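Local atomic coordinates of uroporphyrin-III C-methyltransferase (Thermus thermophilus, PDB entry 1VE2), a protein that probably methylates uroporphyrinogen III, using S-adenosyl-L-methionine as methyl donor, in the biosynthesis of modified tetrapyrroles. Residues M1-G13 with A75-P89. Residues are numbered along the deposited sequence; the frame is centred on the assembly and turned at random.
Sequences MRGKVYLVGAGFG and AREGRVVARLKGGDP
Strands 4-9 and 80-85 run side by side as parallel neighbours within the N-terminal five-stranded sheet, flanked by strands 109-112 and 31-34. Seven backbone hydrogen bonds alternate from Lys4 N to Arg79 O (3.0 Å) through to Ala10 N to Lys85 O (2.7 Å).

On the face carrying Tyr6, the Tyr6 ring takes Val80 CG1 at its edge, in plane, 3.8 Å from CE2. The ring gets there because chi1 (-73°) sets CG beside the backbone N. Its OH accepts a bond from Lys4 NZ, which also pairs with Glu110. With an alanine here the ring edge and the hydroxyl are gone, which is likely to leave Val80 CG1 facing a gap and Lys4 NZ with Glu110 but no phenol. The other methyl of Val80, CG2, sits 3.5 Å above the plane of the Arg2 guanidinium, over its centre. Further along, Val8 CG1 meets Leu84 CD1 at 3.7 Å, and Leu84 CD1 also touches Ala10 CB; helix 20-28 covers Tyr6, Val8 and Ala82.

Across the sheet, Val5 CG2 touches both Val81 CG2 and Ala75 CB, while Leu7 CD2 lies on Arg83 CB. The Arg83 guanidinium turns away to Glu98 and Asp35, a buried charge with two acidic mates. Before the strands begin, a water bridges Gly3 N and Ala75 O.

Beyond them, Gly87 pairs with Gly11 in both directions, Gly87 N reaching Gly11 O at 2.8 Å from above the carbonyl plane. Ala10 and Gly11 both face Gly87, a classic beta bulge just past the strand ends. The paired strands themselves belong to the parallel alpha/beta sheet of this tetrapyrrole methylase domain.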
loop_
_atom_site.group_PDB
_atom_site.type_symbol
_atom_site.label_atom_id
_atom_site.label_comp_id
_atom_site.label_asym_id
_atom_site.label_seq_id
_atom_site.Cartn_x
_atom_site.Cartn_y
_atom_site.Cartn_z
ATOM N N MET A 1 9.669 3.933 30.375
ATOM C CA MET A 1 8.229 4.306 30.446
ATOM C C MET A 1 7.344 3.083 30.243
ATOM O O MET A 1 7.731 2.136 29.563
ATOM C CB MET A 1 7.900 5.342 29.369
ATOM C CG MET A 1 7.447 6.683 29.910
ATOM S SD MET A 1 6.817 7.757 28.608
ATOM C CE MET A 1 8.176 8.886 28.406
ATOM N N ARG A 2 6.158 3.104 30.842
ATOM C CA ARG A 2 5.211 2.003 30.701
ATOM C C ARG A 2 4.296 2.402 29.546
ATOM O O ARG A 2 3.834 1.561 28.770
ATOM C CB ARG A 2 4.391 1.843 31.982
ATOM C CG ARG A 2 3.755 0.469 32.188
ATOM C CD ARG A 2 2.686 0.115 31.157
ATOM N NE ARG A 2 3.129 -0.965 30.277
ATOM C CZ ARG A 2 2.351 -1.946 29.828
ATOM N NH1 ARG A 2 1.073 -1.999 30.172
ATOM N NH2 ARG A 2 2.860 -2.882 29.037
ATOM N N GLY A 3 4.051 3.703 29.446
ATOM C CA GLY A 3 3.201 4.223 28.396
ATOM C C GLY A 3 3.793 3.982 27.023
ATOM O O GLY A 3 5.012 3.957 26.846
ATOM N N LYS A 4 2.919 3.793 26.045
ATOM C CA LYS A 4 3.352 3.555 24.679
ATOM C C LYS A 4 2.187 3.807 23.748
ATOM O O LYS A 4 1.039 3.540 24.089
ATOM C CB LYS A 4 3.840 2.118 24.516
ATOM C CG LYS A 4 4.344 1.788 23.123
ATOM C CD LYS A 4 5.011 0.422 23.113
ATOM C CE LYS A 4 5.609 0.100 21.754
ATOM N NZ LYS A 4 6.239 -1.251 21.758
ATOM N N VAL A 5 2.489 4.311 22.561
ATOM C CA VAL A 5 1.450 4.604 21.595
ATOM C C VAL A 5 1.701 3.836 20.308
ATOM O O VAL A 5 2.828 3.782 19.812
ATOM C CB VAL A 5 1.405 6.118 21.269
ATOM C CG1 VAL A 5 0.364 6.386 20.190
ATOM C CG2 VAL A 5 1.090 6.918 22.539
ATOM N N TYR A 6 0.646 3.228 19.780
ATOM C CA TYR A 6 0.748 2.501 18.523
ATOM C C TYR A 6 -0.096 3.256 17.509
ATOM O O TYR A 6 -1.249 3.582 17.796
ATOM C CB TYR A 6 0.177 1.087 18.656
ATOM C CG TYR A 6 1.036 0.126 19.442
ATOM C CD1 TYR A 6 2.039 -0.609 18.817
ATOM C CD2 TYR A 6 0.836 -0.056 20.810
ATOM C CE1 TYR A 6 2.824 -1.512 19.533
ATOM C CE2 TYR A 6 1.619 -0.955 21.538
ATOM C CZ TYR A 6 2.607 -1.679 20.891
ATOM O OH TYR A 6 3.377 -2.575 21.599
ATOM N N LEU A 7 0.476 3.572 16.351
ATOM C CA LEU A 7 -0.309 4.232 15.295
ATOM C C LEU A 7 -0.655 3.033 14.421
ATOM O O LEU A 7 0.216 2.466 13.753
ATOM C CB LEU A 7 0.531 5.267 14.535
ATOM C CG LEU A 7 1.141 6.386 15.401
ATOM C CD1 LEU A 7 1.750 7.439 14.473
ATOM C CD2 LEU A 7 0.077 7.037 16.299
ATOM N N VAL A 8 -1.928 2.651 14.448
ATOM C CA VAL A 8 -2.413 1.457 13.757
ATOM C C VAL A 8 -3.278 1.641 12.525
ATOM O O VAL A 8 -4.229 2.419 12.534
ATOM C CB VAL A 8 -3.215 0.573 14.754
ATOM C CG1 VAL A 8 -3.626 -0.765 14.097
ATOM C CG2 VAL A 8 -2.391 0.352 16.012
ATOM N N GLY A 9 -2.942 0.899 11.474
ATOM C CA GLY A 9 -3.715 0.939 10.249
ATOM C C GLY A 9 -4.834 -0.089 10.329
ATOM O O GLY A 9 -4.595 -1.249 10.673
ATOM N N ALA A 10 -6.059 0.329 10.016
ATOM C CA ALA A 10 -7.202 -0.577 10.061
ATOM C C ALA A 10 -7.479 -1.232 8.712
ATOM O O ALA A 10 -8.383 -2.057 8.595
ATOM C CB ALA A 10 -8.455 0.183 10.527
ATOM N N GLY A 11 -6.703 -0.880 7.694
ATOM C CA GLY A 11 -6.948 -1.455 6.387
ATOM C C GLY A 11 -8.080 -0.675 5.740
ATOM O O GLY A 11 -8.630 0.231 6.359
ATOM N N PHE A 12 -8.443 -1.033 4.515
ATOM C CA PHE A 12 -9.492 -0.322 3.779
ATOM C C PHE A 12 -10.922 -0.801 4.055
ATOM O O PHE A 12 -11.889 -0.099 3.731
ATOM C CB PHE A 12 -9.215 -0.443 2.277
ATOM C CG PHE A 12 -9.445 -1.825 1.733
ATOM C CD1 PHE A 12 -10.717 -2.234 1.344
ATOM C CD2 PHE A 12 -8.407 -2.747 1.685
ATOM C CE1 PHE A 12 -10.951 -3.542 0.921
ATOM C CE2 PHE A 12 -8.637 -4.052 1.264
ATOM C CZ PHE A 12 -9.914 -4.451 0.884
ATOM N N GLY A 13 -11.064 -1.987 4.639
ATOM C CA GLY A 13 -12.398 -2.503 4.893
ATOM C C GLY A 13 -12.576 -3.387 6.114
ATOM O O GLY A 13 -12.290 -2.979 7.234
ATOM N N ALA A 75 -0.100 8.200 27.354
ATOM C CA ALA A 75 1.157 7.471 27.485
ATOM C C ALA A 75 1.922 7.904 28.737
ATOM O O ALA A 75 2.570 7.087 29.400
ATOM C CB ALA A 75 2.022 7.692 26.244
ATOM N N ARG A 76 1.858 9.190 29.055
ATOM C CA ARG A 76 2.552 9.694 30.231
ATOM C C ARG A 76 1.881 9.201 31.512
ATOM O O ARG A 76 2.506 9.162 32.572
ATOM C CB ARG A 76 2.626 11.223 30.178
ATOM C CG ARG A 76 3.676 11.706 29.177
ATOM C CD ARG A 76 3.691 13.214 29.000
ATOM N NE ARG A 76 4.869 13.638 28.245
ATOM C CZ ARG A 76 5.000 14.825 27.660
ATOM N NH1 ARG A 76 4.021 15.719 27.737
ATOM N NH2 ARG A 76 6.112 15.119 26.999
ATOM N N GLU A 77 0.611 8.817 31.400
ATOM C CA GLU A 77 -0.139 8.277 32.533
ATOM C C GLU A 77 0.301 6.826 32.719
ATOM O O GLU A 77 -0.086 6.160 33.680
ATOM C CB GLU A 77 -1.645 8.321 32.257
ATOM C CG GLU A 77 -2.300 9.667 32.514
ATOM C CD GLU A 77 -3.760 9.684 32.115
ATOM O OE1 GLU A 77 -4.423 8.639 32.271
ATOM O OE2 GLU A 77 -4.249 10.743 31.657
ATOM N N GLY A 78 1.108 6.345 31.777
ATOM C CA GLY A 78 1.615 4.985 31.834
ATOM C C GLY A 78 0.776 3.957 31.094
ATOM O O GLY A 78 0.968 2.757 31.271
ATOM N N ARG A 79 -0.142 4.420 30.254
ATOM C CA ARG A 79 -1.016 3.526 29.501
ATOM C C ARG A 79 -0.499 3.157 28.112
ATOM O O ARG A 79 0.285 3.894 27.513
ATOM C CB ARG A 79 -2.401 4.157 29.347
ATOM C CG ARG A 79 -3.234 4.216 30.618
ATOM C CD ARG A 79 -4.493 5.027 30.369
ATOM N NE ARG A 79 -5.555 4.740 31.329
ATOM C CZ ARG A 79 -6.233 3.596 31.381
ATOM N NH1 ARG A 79 -5.966 2.616 30.529
ATOM N NH2 ARG A 79 -7.191 3.432 32.284
ATOM N N VAL A 80 -0.947 2.001 27.623
ATOM C CA VAL A 80 -0.607 1.520 26.285
ATOM C C VAL A 80 -1.832 1.887 25.472
ATOM O O VAL A 80 -2.923 1.395 25.737
ATOM C CB VAL A 80 -0.440 -0.007 26.238
ATOM C CG1 VAL A 80 -0.328 -0.475 24.787
ATOM C CG2 VAL A 80 0.795 -0.413 27.024
ATOM N N VAL A 81 -1.665 2.753 24.483
ATOM C CA VAL A 81 -2.806 3.177 23.703
ATOM C C VAL A 81 -2.574 3.074 22.207
ATOM O O VAL A 81 -1.445 2.891 21.746
ATOM C CB VAL A 81 -3.192 4.619 24.078
ATOM C CG1 VAL A 81 -3.566 4.672 25.561
ATOM C CG2 VAL A 81 -2.036 5.556 23.806
ATOM N N ALA A 82 -3.658 3.178 21.453
ATOM C CA ALA A 82 -3.565 3.082 20.008
ATOM C C ALA A 82 -4.393 4.133 19.303
ATOM O O ALA A 82 -5.463 4.524 19.773
ATOM C CB ALA A 82 -4.006 1.693 19.543
ATOM N N ARG A 83 -3.862 4.591 18.180
ATOM C CA ARG A 83 -4.530 5.543 17.309
ATOM C C ARG A 83 -4.895 4.613 16.145
ATOM O O ARG A 83 -4.007 4.068 15.487
ATOM C CB ARG A 83 -3.540 6.620 16.848
ATOM C CG ARG A 83 -4.064 7.565 15.777
ATOM C CD ARG A 83 -5.045 8.590 16.320
ATOM N NE ARG A 83 -5.527 9.453 15.250
ATOM C CZ ARG A 83 -6.638 9.246 14.549
ATOM N NH1 ARG A 83 -7.412 8.199 14.809
ATOM N NH2 ARG A 83 -6.961 10.075 13.562
ATOM N N LEU A 84 -6.187 4.408 15.910
ATOM C CA LEU A 84 -6.643 3.510 14.844
ATOM C C LEU A 84 -7.151 4.332 13.671
ATOM O O LEU A 84 -8.092 5.119 13.809
ATOM C CB LEU A 84 -7.744 2.584 15.371
ATOM C CG LEU A 84 -8.270 1.492 14.424
ATOM C CD1 LEU A 84 -7.138 0.518 14.028
ATOM C CD2 LEU A 84 -9.389 0.733 15.138
ATOM N N LYS A 85 -6.522 4.137 12.517
ATOM C CA LYS A 85 -6.834 4.907 11.322
ATOM C C LYS A 85 -7.136 4.064 10.085
ATOM O O LYS A 85 -6.546 3.008 9.876
ATOM C CB LYS A 85 -5.644 5.824 11.020
ATOM C CG LYS A 85 -4.774 6.077 12.254
ATOM C CD LYS A 85 -3.504 6.858 11.939
ATOM C CE LYS A 85 -3.813 8.276 11.490
ATOM N NZ LYS A 85 -2.568 9.051 11.298
ATOM N N GLY A 86 -8.050 4.549 9.254
ATOM C CA GLY A 86 -8.376 3.827 8.039
ATOM C C GLY A 86 -7.140 3.692 7.160
ATOM O O GLY A 86 -6.271 4.574 7.156
ATOM N N GLY A 87 -7.059 2.581 6.432
ATOM C CA GLY A 87 -5.934 2.322 5.544
ATOM C C GLY A 87 -4.638 2.136 6.310
ATOM O O GLY A 87 -4.591 1.394 7.285
ATOM N N ASP A 88 -3.581 2.798 5.850
ATOM C CA ASP A 88 -2.278 2.746 6.508
ATOM C C ASP A 88 -2.192 4.042 7.327
ATOM O O ASP A 88 -2.586 5.109 6.856
ATOM C CB ASP A 88 -1.169 2.686 5.468
ATOM C CG ASP A 88 0.196 2.594 6.089
ATOM O OD1 ASP A 88 0.731 3.641 6.509
ATOM O OD2 ASP A 88 0.728 1.470 6.164
ATOM N N PRO A 89 -1.664 3.969 8.554
ATOM C CA PRO A 89 -1.570 5.157 9.403
ATOM C C PRO A 89 -0.673 6.298 8.944
ATOM O O PRO A 89 -0.794 7.414 9.448
ATOM C CB PRO A 89 -1.120 4.580 10.743
ATOM C CG PRO A 89 -0.204 3.486 10.326
ATOM C CD PRO A 89 -0.943 2.832 9.161
HETATM O O HOH W 1 4.581 6.299 31.012
#